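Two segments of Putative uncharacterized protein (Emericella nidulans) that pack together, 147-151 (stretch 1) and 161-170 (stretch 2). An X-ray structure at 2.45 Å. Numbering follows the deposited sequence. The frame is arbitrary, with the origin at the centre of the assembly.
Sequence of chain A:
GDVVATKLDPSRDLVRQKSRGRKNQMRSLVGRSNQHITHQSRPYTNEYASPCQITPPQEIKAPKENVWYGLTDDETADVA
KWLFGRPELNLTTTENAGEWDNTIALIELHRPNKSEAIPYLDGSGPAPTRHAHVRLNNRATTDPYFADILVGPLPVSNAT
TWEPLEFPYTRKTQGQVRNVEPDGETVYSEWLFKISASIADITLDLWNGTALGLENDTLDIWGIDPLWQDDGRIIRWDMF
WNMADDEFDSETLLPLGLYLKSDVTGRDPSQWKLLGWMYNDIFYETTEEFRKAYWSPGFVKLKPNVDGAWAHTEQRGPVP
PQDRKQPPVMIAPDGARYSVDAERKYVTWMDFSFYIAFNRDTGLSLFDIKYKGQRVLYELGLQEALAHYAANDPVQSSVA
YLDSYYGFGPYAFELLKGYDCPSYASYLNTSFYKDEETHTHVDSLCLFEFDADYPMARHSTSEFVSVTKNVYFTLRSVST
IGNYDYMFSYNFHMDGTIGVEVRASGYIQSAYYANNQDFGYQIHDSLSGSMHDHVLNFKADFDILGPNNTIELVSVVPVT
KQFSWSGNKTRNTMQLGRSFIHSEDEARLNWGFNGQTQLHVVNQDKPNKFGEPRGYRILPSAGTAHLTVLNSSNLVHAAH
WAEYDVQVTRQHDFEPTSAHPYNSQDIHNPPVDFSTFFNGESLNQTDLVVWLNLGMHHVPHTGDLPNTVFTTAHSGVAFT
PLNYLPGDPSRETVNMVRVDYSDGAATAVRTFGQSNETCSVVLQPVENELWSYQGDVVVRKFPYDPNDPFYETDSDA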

# COMPACT_ATOMS: atom_id res chain seq x y z
N ALA A 147 -18.73 -36.98 -0.82
CA ALA A 147 -19.05 -37.37 0.54
C ALA A 147 -17.92 -37.04 1.52
O ALA A 147 -16.85 -37.63 1.46
CB ALA A 147 -19.37 -38.87 0.60
N ASP A 148 -18.18 -36.08 2.41
CA ASP A 148 -17.27 -35.77 3.51
C ASP A 148 -17.50 -36.75 4.67
O ASP A 148 -18.62 -36.85 5.19
CB ASP A 148 -17.49 -34.34 4.01
CG ASP A 148 -17.02 -33.28 3.03
OD1 ASP A 148 -17.86 -32.47 2.58
OD2 ASP A 148 -15.82 -33.25 2.71
N ILE A 149 -16.45 -37.46 5.07
CA ILE A 149 -16.52 -38.41 6.20
C ILE A 149 -15.34 -38.21 7.17
O ILE A 149 -14.37 -37.54 6.83
CB ILE A 149 -16.57 -39.89 5.70
CG1 ILE A 149 -15.29 -40.26 4.95
CG2 ILE A 149 -17.75 -40.11 4.78
CD1 ILE A 149 -15.24 -41.70 4.49
N LEU A 150 -15.45 -38.78 8.37
CA LEU A 150 -14.36 -38.77 9.35
C LEU A 150 -13.84 -40.19 9.56
O LEU A 150 -14.62 -41.10 9.83
CB LEU A 150 -14.83 -38.25 10.71
CG LEU A 150 -14.68 -36.77 11.06
CD1 LEU A 150 -14.86 -36.58 12.57
CD2 LEU A 150 -13.34 -36.19 10.60
N VAL A 151 -12.52 -40.36 9.45
CA VAL A 151 -11.89 -41.65 9.71
C VAL A 151 -10.98 -41.55 10.93
O VAL A 151 -10.01 -40.78 10.94
CB VAL A 151 -11.09 -42.15 8.50
CG1 VAL A 151 -10.35 -43.44 8.85
CG2 VAL A 151 -12.01 -42.35 7.30
N THR A 161 -12.93 -46.29 12.95
CA THR A 161 -14.23 -46.31 12.28
C THR A 161 -14.31 -45.19 11.25
O THR A 161 -13.40 -44.37 11.15
CB THR A 161 -15.37 -46.10 13.30
OG1 THR A 161 -15.28 -44.78 13.84
CG2 THR A 161 -15.28 -47.10 14.43
N TRP A 162 -15.39 -45.17 10.47
CA TRP A 162 -15.75 -44.01 9.65
C TRP A 162 -17.19 -43.60 9.91
O TRP A 162 -17.99 -44.40 10.39
CB TRP A 162 -15.52 -44.25 8.16
CG TRP A 162 -16.56 -45.07 7.44
CD1 TRP A 162 -16.52 -46.41 7.21
CD2 TRP A 162 -17.74 -44.59 6.80
NE1 TRP A 162 -17.62 -46.80 6.49
CE2 TRP A 162 -18.39 -45.70 6.22
CE3 TRP A 162 -18.33 -43.32 6.66
CZ2 TRP A 162 -19.59 -45.59 5.52
CZ3 TRP A 162 -19.53 -43.21 5.97
CH2 TRP A 162 -20.15 -44.34 5.41
N GLU A 163 -17.50 -42.34 9.63
CA GLU A 163 -18.87 -41.84 9.73
C GLU A 163 -19.04 -40.58 8.88
O GLU A 163 -18.06 -39.92 8.56
CB GLU A 163 -19.26 -41.55 11.19
CG GLU A 163 -18.42 -40.49 11.89
CD GLU A 163 -18.77 -40.31 13.37
OE1 GLU A 163 -18.70 -39.16 13.87
OE2 GLU A 163 -19.13 -41.31 14.04
N PRO A 164 -20.29 -40.26 8.52
CA PRO A 164 -20.56 -38.98 7.87
C PRO A 164 -20.09 -37.79 8.71
O PRO A 164 -20.12 -37.86 9.94
CB PRO A 164 -22.09 -38.97 7.74
CG PRO A 164 -22.47 -40.41 7.73
CD PRO A 164 -21.51 -41.08 8.66
N LEU A 165 -19.65 -36.73 8.04
CA LEU A 165 -19.22 -35.50 8.70
C LEU A 165 -20.15 -34.37 8.29
O LEU A 165 -20.13 -33.95 7.13
CB LEU A 165 -17.78 -35.16 8.29
CG LEU A 165 -17.16 -33.87 8.85
CD1 LEU A 165 -17.11 -33.92 10.36
CD2 LEU A 165 -15.78 -33.62 8.28
N GLU A 166 -20.98 -33.89 9.21
CA GLU A 166 -21.79 -32.70 8.93
C GLU A 166 -21.67 -31.61 9.99
O GLU A 166 -22.39 -30.61 9.93
CB GLU A 166 -23.26 -33.09 8.71
CG GLU A 166 -24.04 -33.49 9.95
CD GLU A 166 -25.55 -33.56 9.71
OE1 GLU A 166 -26.31 -33.42 10.71
OE2 GLU A 166 -25.97 -33.75 8.54
N PHE A 167 -20.76 -31.78 10.95
CA PHE A 167 -20.59 -30.81 12.03
C PHE A 167 -20.12 -29.45 11.52
O PHE A 167 -20.74 -28.43 11.84
CB PHE A 167 -19.61 -31.37 13.09
CG PHE A 167 -19.50 -30.54 14.33
CD1 PHE A 167 -18.32 -29.85 14.62
CD2 PHE A 167 -20.56 -30.45 15.23
CE1 PHE A 167 -18.20 -29.08 15.79
CE2 PHE A 167 -20.45 -29.68 16.40
CZ PHE A 167 -19.27 -29.00 16.68
N PRO A 168 -19.06 -29.41 10.69
CA PRO A 168 -18.50 -28.13 10.25
C PRO A 168 -19.14 -27.52 8.99
O PRO A 168 -18.55 -26.61 8.39
CB PRO A 168 -17.03 -28.48 9.99
CG PRO A 168 -17.08 -29.89 9.51
CD PRO A 168 -18.31 -30.54 10.12
N TYR A 169 -20.31 -28.01 8.59
CA TYR A 169 -21.02 -27.45 7.45
C TYR A 169 -22.40 -26.96 7.88
O TYR A 169 -22.98 -27.50 8.82
CB TYR A 169 -21.13 -28.48 6.33
CG TYR A 169 -19.86 -29.27 6.09
CD1 TYR A 169 -18.63 -28.63 5.91
CD2 TYR A 169 -19.88 -30.66 6.03
CE1 TYR A 169 -17.46 -29.37 5.70
CE2 TYR A 169 -18.72 -31.39 5.82
CZ TYR A 169 -17.52 -30.75 5.65
OH TYR A 169 -16.39 -31.50 5.43
N THR A 170 -22.91 -25.94 7.20
CA THR A 170 -24.21 -25.34 7.53
C THR A 170 -25.35 -26.16 6.92
O THR A 170 -26.41 -26.32 7.53
CB THR A 170 -24.30 -23.85 7.09
OG1 THR A 170 -24.39 -23.75 5.67
CG2 THR A 170 -23.09 -23.08 7.57

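Residues 147-151 and 161-164 are neighbouring antiparallel strands whose axes approach to 4.6 Å, their N-to-C directions 146° apart; beyond Pro164 the second stretch leaves the strand and passes through a type I turn from Glu166 to Tyr169. Leu150 and Glu163 form the hydrogen-bonded pair: Leu150 N donates to Glu163 O (2.9 Å) and Glu163 N to Leu150 O (3.1 Å). One step past the strand, Leu165 N donates to Asp148 O (3.0 Å), prolonging the ladder. Pro164 has no amide hydrogen to give, but it sits opposite Ile149 in a non-hydrogen-bonded pair, where this strand pairing calls for none. CA-H...O contacts supplement the ladder, from Trp162 CA to Leu150 O (3.1 Å) and from Val151 CA to Thr161 O (3.4 Å).

Val151 and Trp162 point to the same face of the sheet, with Val151 CG2 4.1 Å from Trp162 CB. Ile149 CG2 meets the Trp162 ring obliquely, 3.8 Å from CE3, so the indole packs against branched aliphatic carbon while its NE1 is hydrogen-bonded elsewhere in the structure. On the face shared by Leu150 and Glu163, Leu150 CG lies 3.8 Å from Leu165 CD1, a purely apolar contact; the Glu163 side chain offers its aliphatic part, CG standing 4.4 Å from Leu150 CB, and Glu163 as a whole is exposed, a place that suits a charged residue.

Asp148 and Tyr169 are both buried, and each directs its CA-CB bond toward the other stretch. Tyr169 OH comes within 3.1 Å of Asp148 CG, but the angles to both carboxylate oxygens are poor and no hydrogen bond forms; OD1 and OD2 are satisfied elsewhere in the structure, which makes a buried acid tolerable here. Together the stretches bury 484 Å², both sides summed, with Leu150, Leu165 and Asp148 among the most heavily covered residues.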